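Local coordinates for protein-arginine-phosphatase (Bacillus subtilis subsp. subtilis, PDB 4KK4), which removes phosphate from phosphoarginine residues of many proteins, reversing the action of the arginine kinase McsB and restoring DNA binding by the repressor CtsR, at residues A[108-113]-A[138-143]; A[18-23]-A[133-138]. The protein carries 1 engineered substitution. All coordinates share one frame; numbering follows the deposited sequence.

Contact 1: A[108-113]-A[138-143]; sequences YVTGSH and LRQLAK
Val-109 and Leu-141 bring the last turn of the short helix 105-110 against the long helix 124-145, their CA atoms 5.7 Å apart. Val-109 carries the contact, with its two methyl branches divided between two neighbours. CG1, placed anti to the backbone N (chi1 176°), lies against the extended chain of Gln-140, touching it from CB out to the amide; the approach to Gln-140 CD is 3.6 Å. CG2 meets Leu-141 instead, 3.8 Å from its CB and nearly as close to its CD1. That same Leu-141 CD1 reaches the edge of the Tyr-108 ring, near the ring plane, at 3.9 Å from CD1 of the tyrosine. Gln-140 NE2 approaches Val-109 O to 3.5 Å without forming a hydrogen bond; this carbonyl instead accepts from the side-chain amide of Gln-144, one turn beyond Gln-140 on helix 124-145. Trimming Gln-140 to an alanine would probably strip CG1 of Val-109 of the CG and amide contacts, keeping only CB against it. Where helix 105-110 ends, Thr-110 OG1 accepts from Ser-112 N at 3.0 Å, forming an ST turn, and is also hydrogen-bonded to Lys-106 O. Gly-111 leaves the helix with a positive phi of 81°. No hydrogen bond joins the two segments, so the contact rests on apolar packing: leucine and valine methyls, a tyrosine ring edge, and the aliphatic chain of a partly exposed glutamine.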
ATOM      1  N   TYR A 108      -7.764   9.227  -1.641  1.00 18.63           N
ATOM      2  CA  TYR A 108      -6.890  10.114  -0.879  1.00 22.46           C
ATOM      3  C   TYR A 108      -6.010  10.968  -1.801  1.00 22.97           C
ATOM      4  O   TYR A 108      -5.850  12.166  -1.595  1.00 26.84           O
ATOM      5  CB  TYR A 108      -6.038   9.306   0.104  1.00 21.02           C
ATOM      6  CG  TYR A 108      -5.334  10.150   1.140  1.00 22.06           C
ATOM      7  CD1 TYR A 108      -4.001  10.528   0.969  1.00 27.02           C
ATOM      8  CD2 TYR A 108      -5.997  10.578   2.283  1.00 26.97           C
ATOM      9  CE1 TYR A 108      -3.352  11.312   1.912  1.00 34.82           C
ATOM     10  CE2 TYR A 108      -5.353  11.357   3.238  1.00 31.75           C
ATOM     11  CZ  TYR A 108      -4.030  11.719   3.043  1.00 36.48           C
ATOM     12  OH  TYR A 108      -3.396  12.492   3.989  1.00 45.34           O
ATOM     13  N   VAL A 109      -5.462  10.346  -2.835  1.00 20.31           N
ATOM     14  CA  VAL A 109      -4.522  11.020  -3.716  1.00 20.13           C
ATOM     15  C   VAL A 109      -5.206  11.835  -4.817  1.00 26.44           C
ATOM     16  O   VAL A 109      -4.760  12.930  -5.151  1.00 26.77           O
ATOM     17  CB  VAL A 109      -3.558   9.979  -4.357  1.00 20.67           C
ATOM     18  CG1 VAL A 109      -2.624  10.644  -5.365  1.00 23.79           C
ATOM     19  CG2 VAL A 109      -2.782   9.252  -3.255  1.00 22.07           C
ATOM     20  N   THR A 110      -6.283  11.305  -5.391  1.00 25.57           N
ATOM     21  CA  THR A 110      -6.875  11.947  -6.567  1.00 27.60           C
ATOM     22  C   THR A 110      -8.236  12.580  -6.308  1.00 32.47           C
ATOM     23  O   THR A 110      -8.708  13.390  -7.107  1.00 33.15           O
ATOM     24  CB  THR A 110      -7.054  10.952  -7.726  1.00 32.05           C
ATOM     25  OG1 THR A 110      -8.125  10.045  -7.409  1.00 38.87           O
ATOM     26  CG2 THR A 110      -5.765  10.170  -7.979  1.00 33.41           C
ATOM     27  N   GLY A 111      -8.873  12.188  -5.212  1.00 31.16           N
ATOM     28  CA  GLY A 111     -10.209  12.668  -4.909  1.00 41.16           C
ATOM     29  C   GLY A 111     -11.269  11.893  -5.668  1.00 50.53           C
ATOM     30  O   GLY A 111     -12.464  12.166  -5.548  1.00 61.06           O
ATOM     31  N   SER A 112     -10.835  10.918  -6.457  1.00 52.46           N
ATOM     32  CA  SER A 112     -11.761  10.124  -7.242  1.00 55.44           C
ATOM     33  C   SER A 112     -12.004   8.802  -6.548  1.00 50.08           C
ATOM     34  O   SER A 112     -11.091   8.209  -5.993  1.00 46.96           O
ATOM     35  CB  SER A 112     -11.201   9.853  -8.637  1.00 65.29           C
ATOM     36  OG  SER A 112     -10.648   8.544  -8.710  1.00 68.31           O
ATOM     37  N   HIS A 113     -13.248   8.351  -6.576  1.00 51.57           N
ATOM     38  CA  HIS A 113     -13.567   7.021  -6.118  1.00 56.10           C
ATOM     39  C   HIS A 113     -13.062   6.092  -7.201  1.00 53.35           C
ATOM     40  O   HIS A 113     -13.371   6.266  -8.378  1.00 59.08           O
ATOM     41  CB  HIS A 113     -15.075   6.866  -5.927  1.00 65.79           C
ATOM     42  CG  HIS A 113     -15.720   8.043  -5.260  1.00 81.58           C
ATOM     43  ND1 HIS A 113     -16.235   9.110  -5.966  1.00 88.27           N
ATOM     44  CD2 HIS A 113     -15.919   8.328  -3.950  1.00 85.57           C
ATOM     45  CE1 HIS A 113     -16.731   9.997  -5.123  1.00 90.75           C
ATOM     46  NE2 HIS A 113     -16.553   9.547  -3.893  1.00 90.55           N
ATOM     47  N   LEU A 138       1.573   6.831  -6.298  1.00 21.27           N
ATOM     48  CA  LEU A 138       2.495   6.965  -5.176  1.00 18.33           C
ATOM     49  C   LEU A 138       3.435   8.152  -5.334  1.00 19.82           C
ATOM     50  O   LEU A 138       3.825   8.774  -4.351  1.00 19.94           O
ATOM     51  CB  LEU A 138       3.281   5.664  -4.957  1.00 19.00           C
ATOM     52  CG  LEU A 138       2.435   4.443  -4.530  1.00 20.48           C
ATOM     53  CD1 LEU A 138       3.293   3.187  -4.495  1.00 19.94           C
ATOM     54  CD2 LEU A 138       1.765   4.669  -3.173  1.00 23.84           C
ATOM     55  N   ARG A 139       3.803   8.462  -6.570  1.00 19.24           N
ATOM     56  CA  ARG A 139       4.579   9.666  -6.826  1.00 20.89           C
ATOM     57  C   ARG A 139       3.778  10.905  -6.422  1.00 23.15           C
ATOM     58  O   ARG A 139       4.327  11.860  -5.862  1.00 25.42           O
ATOM     59  CB  ARG A 139       4.968   9.749  -8.300  1.00 24.72           C
ATOM     60  CG  ARG A 139       6.061   8.764  -8.679  1.00 26.26           C
ATOM     61  CD  ARG A 139       6.681   9.114 -10.020  1.00 38.43           C
ATOM     62  NE  ARG A 139       7.636   8.090 -10.441  1.00 52.40           N
ATOM     63  CZ  ARG A 139       8.899   8.030 -10.028  1.00 60.53           C
ATOM     64  NH1 ARG A 139       9.372   8.937  -9.183  1.00 61.07           N
ATOM     65  NH2 ARG A 139       9.693   7.062 -10.467  1.00 65.42           N
ATOM     66  N   GLN A 140       2.480  10.885  -6.711  1.00 21.25           N
ATOM     67  CA  GLN A 140       1.609  11.999  -6.327  1.00 24.63           C
ATOM     68  C   GLN A 140       1.416  12.038  -4.807  1.00 23.51           C
ATOM     69  O   GLN A 140       1.403  13.122  -4.196  1.00 26.98           O
ATOM     70  CB  GLN A 140       0.262  11.919  -7.051  1.00 24.59           C
ATOM     71  CG  GLN A 140      -0.615  13.182  -6.915  1.00 32.50           C
ATOM     72  CD  GLN A 140      -1.859  13.122  -7.802  1.00 38.21           C
ATOM     73  OE1 GLN A 140      -2.049  12.167  -8.549  1.00 46.03           O
ATOM     74  NE2 GLN A 140      -2.697  14.149  -7.729  1.00 40.75           N
ATOM     75  N   LEU A 141       1.269  10.863  -4.200  1.00 20.41           N
ATOM     76  CA  LEU A 141       1.132  10.765  -2.747  1.00 18.75           C
ATOM     77  C   LEU A 141       2.360  11.380  -2.078  1.00 19.35           C
ATOM     78  O   LEU A 141       2.239  12.149  -1.119  1.00 22.52           O
ATOM     79  CB  LEU A 141       0.944   9.303  -2.309  1.00 22.04           C
ATOM     80  CG  LEU A 141       0.880   9.067  -0.795  1.00 21.67           C
ATOM     81  CD1 LEU A 141      -0.355   9.757  -0.186  1.00 24.81           C
ATOM     82  CD2 LEU A 141       0.893   7.571  -0.478  1.00 25.00           C
ATOM     83  N   ALA A 142       3.539  11.070  -2.610  1.00 20.35           N
ATOM     84  CA  ALA A 142       4.775  11.592  -2.040  1.00 25.48           C
ATOM     85  C   ALA A 142       4.809  13.121  -2.078  1.00 27.64           C
ATOM     86  O   ALA A 142       5.172  13.761  -1.088  1.00 32.05           O
ATOM     87  CB  ALA A 142       5.996  10.994  -2.750  1.00 23.87           C
ATOM     88  N   LYS A 143       4.403  13.710  -3.203  1.00 24.71           N
ATOM     89  CA  LYS A 143       4.401  15.169  -3.326  1.00 25.99           C
ATOM     90  C   LYS A 143       3.413  15.802  -2.346  1.00 26.50           C
ATOM     91  O   LYS A 143       3.658  16.881  -1.791  1.00 27.82           O
ATOM     92  CB  LYS A 143       4.049  15.592  -4.753  1.00 37.87           C
ATOM     93  CG  LYS A 143       5.111  15.268  -5.795  1.00 49.11           C
ATOM     94  CD  LYS A 143       4.597  15.579  -7.199  1.00 55.98           C
ATOM     95  CE  LYS A 143       5.549  15.079  -8.275  1.00 61.31           C
ATOM     96  NZ  LYS A 143       6.785  15.900  -8.355  1.00 63.62           N
TER

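Contact 2: A[18-23]-A[133-138]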
ATOM      1  N   GLU A  18       4.177  -0.668  -0.875  1.00 17.68           N
ATOM      2  CA  GLU A  18       5.147  -0.389   0.186  1.00 19.27           C
ATOM      3  C   GLU A  18       6.580  -0.230  -0.373  1.00 21.27           C
ATOM      4  O   GLU A  18       7.314   0.698  -0.024  1.00 23.65           O
ATOM      5  CB  GLU A  18       5.110  -1.514   1.230  1.00 22.60           C
ATOM      6  CG  GLU A  18       6.170  -1.382   2.314  1.00 28.70           C
ATOM      7  CD  GLU A  18       6.264  -2.603   3.238  1.00 43.78           C
ATOM      8  OE1 GLU A  18       5.586  -3.633   2.988  1.00 40.73           O
ATOM      9  OE2 GLU A  18       7.037  -2.527   4.221  1.00 49.53           O
ATOM     10  N   ALA A  19       6.972  -1.140  -1.250  1.00 22.07           N
ATOM     11  CA  ALA A  19       8.328  -1.097  -1.786  1.00 17.70           C
ATOM     12  C   ALA A  19       8.522   0.097  -2.730  1.00 21.11           C
ATOM     13  O   ALA A  19       9.569   0.754  -2.712  1.00 23.91           O
ATOM     14  CB  ALA A  19       8.650  -2.381  -2.484  1.00 17.80           C
ATOM     15  N   LEU A  20       7.527   0.363  -3.568  1.00 17.95           N
ATOM     16  CA  LEU A  20       7.618   1.489  -4.488  1.00 19.94           C
ATOM     17  C   LEU A  20       7.650   2.777  -3.681  1.00 21.31           C
ATOM     18  O   LEU A  20       8.475   3.661  -3.926  1.00 22.95           O
ATOM     19  CB  LEU A  20       6.426   1.521  -5.450  1.00 19.28           C
ATOM     20  CG  LEU A  20       6.369   0.514  -6.602  1.00 21.33           C
ATOM     21  CD1 LEU A  20       5.003   0.563  -7.265  1.00 21.64           C
ATOM     22  CD2 LEU A  20       7.474   0.787  -7.635  1.00 22.95           C
ATOM     23  N   PHE A  21       6.763   2.881  -2.700  1.00 21.22           N
ATOM     24  CA  PHE A  21       6.716   4.107  -1.908  1.00 21.09           C
ATOM     25  C   PHE A  21       7.981   4.354  -1.078  1.00 21.73           C
ATOM     26  O   PHE A  21       8.440   5.505  -0.973  1.00 24.21           O
ATOM     27  CB  PHE A  21       5.457   4.159  -1.035  1.00 22.47           C
ATOM     28  CG  PHE A  21       5.199   5.514  -0.444  1.00 22.08           C
ATOM     29  CD1 PHE A  21       4.923   6.598  -1.270  1.00 24.76           C
ATOM     30  CD2 PHE A  21       5.237   5.708   0.919  1.00 27.02           C
ATOM     31  CE1 PHE A  21       4.693   7.850  -0.738  1.00 24.30           C
ATOM     32  CE2 PHE A  21       5.006   6.962   1.460  1.00 31.06           C
ATOM     33  CZ  PHE A  21       4.731   8.031   0.626  1.00 27.30           C
ATOM     34  N   LYS A  22       8.555   3.301  -0.502  1.00 21.61           N
ATOM     35  CA  LYS A  22       9.802   3.455   0.253  1.00 27.85           C
ATOM     36  C   LYS A  22      10.873   4.047  -0.647  1.00 28.20           C
ATOM     37  O   LYS A  22      11.589   4.971  -0.258  1.00 28.62           O
ATOM     38  CB  LYS A  22      10.306   2.122   0.804  1.00 35.03           C
ATOM     39  CG  LYS A  22       9.628   1.643   2.075  1.00 42.89           C
ATOM     40  CD  LYS A  22      10.414   0.485   2.674  1.00 49.01           C
ATOM     41  CE  LYS A  22       9.533  -0.445   3.491  1.00 53.69           C
ATOM     42  NZ  LYS A  22       9.600  -1.841   2.962  1.00 55.86           N
ATOM     43  N   SER A  23      10.959   3.510  -1.859  1.00 25.99           N
ATOM     44  CA  SER A  23      11.926   3.955  -2.856  1.00 28.96           C
ATOM     45  C   SER A  23      11.738   5.414  -3.262  1.00 39.03           C
ATOM     46  O   SER A  23      12.700   6.179  -3.319  1.00 40.95           O
ATOM     47  CB  SER A  23      11.833   3.080  -4.101  1.00 37.61           C
ATOM     48  OG  SER A  23      12.719   3.556  -5.099  1.00 37.77           O
ATOM     49  N   GLU A 133       0.384   1.730 -12.516  1.00 20.52           N
ATOM     50  CA  GLU A 133      -0.726   2.428 -11.859  1.00 20.11           C
ATOM     51  C   GLU A 133      -0.357   2.886 -10.449  1.00 22.64           C
ATOM     52  O   GLU A 133      -0.589   4.040 -10.069  1.00 21.65           O
ATOM     53  CB  GLU A 133      -1.946   1.511 -11.803  1.00 23.46           C
ATOM     54  CG  GLU A 133      -3.119   2.080 -11.007  1.00 38.14           C
ATOM     55  CD  GLU A 133      -4.365   1.221 -11.151  1.00 56.43           C
ATOM     56  OE1 GLU A 133      -4.237  -0.027 -11.149  1.00 60.33           O
ATOM     57  OE2 GLU A 133      -5.467   1.795 -11.293  1.00 63.51           O
ATOM     58  N   LEU A 134       0.230   1.981  -9.675  1.00 17.78           N
ATOM     59  CA  LEU A 134       0.655   2.296  -8.320  1.00 19.98           C
ATOM     60  C   LEU A 134       1.716   3.392  -8.287  1.00 23.33           C
ATOM     61  O   LEU A 134       1.611   4.324  -7.505  1.00 21.79           O
ATOM     62  CB  LEU A 134       1.150   1.036  -7.604  1.00 18.65           C
ATOM     63  CG  LEU A 134       0.023   0.107  -7.156  1.00 21.48           C
ATOM     64  CD1 LEU A 134       0.579  -1.251  -6.682  1.00 23.08           C
ATOM     65  CD2 LEU A 134      -0.824   0.775  -6.056  1.00 20.61           C
ATOM     66  N   GLU A 135       2.736   3.272  -9.139  1.00 21.35           N
ATOM     67  CA  GLU A 135       3.821   4.240  -9.156  1.00 21.67           C
ATOM     68  C   GLU A 135       3.304   5.653  -9.400  1.00 23.51           C
ATOM     69  O   GLU A 135       3.736   6.604  -8.750  1.00 23.96           O
ATOM     70  CB  GLU A 135       4.843   3.865 -10.224  1.00 26.82           C
ATOM     71  CG  GLU A 135       6.098   4.711 -10.184  1.00 40.23           C
ATOM     72  CD  GLU A 135       7.131   4.259 -11.200  1.00 59.91           C
ATOM     73  OE1 GLU A 135       7.289   3.030 -11.377  1.00 67.43           O
ATOM     74  OE2 GLU A 135       7.781   5.131 -11.822  1.00 66.02           O
ATOM     75  N   GLU A 136       2.378   5.788 -10.341  1.00 20.83           N
ATOM     76  CA  GLU A 136       1.779   7.084 -10.633  1.00 24.57           C
ATOM     77  C   GLU A 136       1.076   7.673  -9.402  1.00 23.00           C
ATOM     78  O   GLU A 136       1.258   8.851  -9.067  1.00 23.39           O
ATOM     79  CB  GLU A 136       0.793   6.944 -11.791  1.00 29.49           C
ATOM     80  CG  GLU A 136       0.180   8.241 -12.238  1.00 40.82           C
ATOM     81  CD  GLU A 136      -0.699   8.063 -13.464  1.00 61.76           C
ATOM     82  OE1 GLU A 136      -1.705   8.796 -13.588  1.00 63.75           O
ATOM     83  OE2 GLU A 136      -0.381   7.189 -14.302  1.00 68.04           O
ATOM     84  N   LEU A 137       0.250   6.856  -8.751  1.00 17.88           N
ATOM     85  CA  LEU A 137      -0.451   7.292  -7.549  1.00 16.22           C
ATOM     86  C   LEU A 137       0.531   7.643  -6.443  1.00 22.16           C
ATOM     87  O   LEU A 137       0.362   8.634  -5.751  1.00 19.19           O
ATOM     88  CB  LEU A 137      -1.400   6.188  -7.050  1.00 17.64           C
ATOM     89  CG  LEU A 137      -2.628   5.944  -7.905  1.00 20.83           C
ATOM     90  CD1 LEU A 137      -3.329   4.640  -7.492  1.00 20.54           C
ATOM     91  CD2 LEU A 137      -3.560   7.139  -7.732  1.00 22.50           C
ATOM     92  N   LEU A 138       1.573   6.831  -6.298  1.00 21.27           N
ATOM     93  CA  LEU A 138       2.495   6.965  -5.176  1.00 18.33           C
ATOM     94  C   LEU A 138       3.435   8.152  -5.334  1.00 19.82           C
ATOM     95  O   LEU A 138       3.825   8.774  -4.351  1.00 19.94           O
ATOM     96  CB  LEU A 138       3.281   5.664  -4.957  1.00 19.00           C
ATOM     97  CG  LEU A 138       2.435   4.443  -4.530  1.00 20.48           C
ATOM     98  CD1 LEU A 138       3.293   3.187  -4.495  1.00 19.94           C
ATOM     99  CD2 LEU A 138       1.765   4.669  -3.173  1.00 23.84           C
TER
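Leu-20 and Phe-21 of helix 13-28 pack on Leu-134 and Leu-138 of helix 124-145, where the segment axes pass 9.8 Å apart at a crossing angle of -41°. Apolar contacts dominate. Leu-20 uses two parts of its side chain: CD1 comes to 3.9 Å from Leu-134 CB, the two side chains crossing at about a right angle, while CB receives CD1 of Leu-138 at 3.7 Å. With CG beside its backbone N (chi1 -65°), Leu-138 sets CD1 against both Leu-20 CB and the backbone N of Phe-21. Its CB lies 4.1 Å from Phe-21 CD1. The aromatic contact with the backbone is edge-on: Leu-138 O lies in the plane of the Phe-21 ring, 3.8 Å from CE1, so the ring's C-H edge faces the carbonyl oxygen. No salt bridge crosses the contact. Glu-135 lies beside Leu-20, its carboxylate paired with Arg-139 one turn on, and the salt bridge from Lys-22 NZ to Glu-18 OE2, 2.9 Å long, stays within helix 13-28. The first and last helices packed together on one side of the parallel sheet are a feature of the low molecular weight phosphatase fold. Helix 13-28 follows directly on the phosphate-binding P-loop, and the Leu-134 side chain comes within about 5 Å of that of Arg-13, an active-site residue by similarity.

Overall arrangement
Along the chain the segments alternate: 18-23, 108-113, 133-138, then 138-143. The contacts therefore cross in sequence, with centres 11 Å apart, and both use helix 124-145; Leu-138 belongs to both but packs across only contact 2. Successive turns of this helix meet helix 13-28 in contact 2 and the end of helix 105-110 in contact 1. The two also touch directly: Leu-141 CD2 lies 3.8 Å from Phe-21 CE1, and Thr-110 CG2 lies 3.8 Å from Leu-137 CD2. Leu-138 and Leu-141 reach Phe-5 of strand 2-5, tying the C-terminal helix to the parallel four-stranded sheet. Contact 2 is buried nearer the catalytic end, whereas contact 1 is partly buried and away from it.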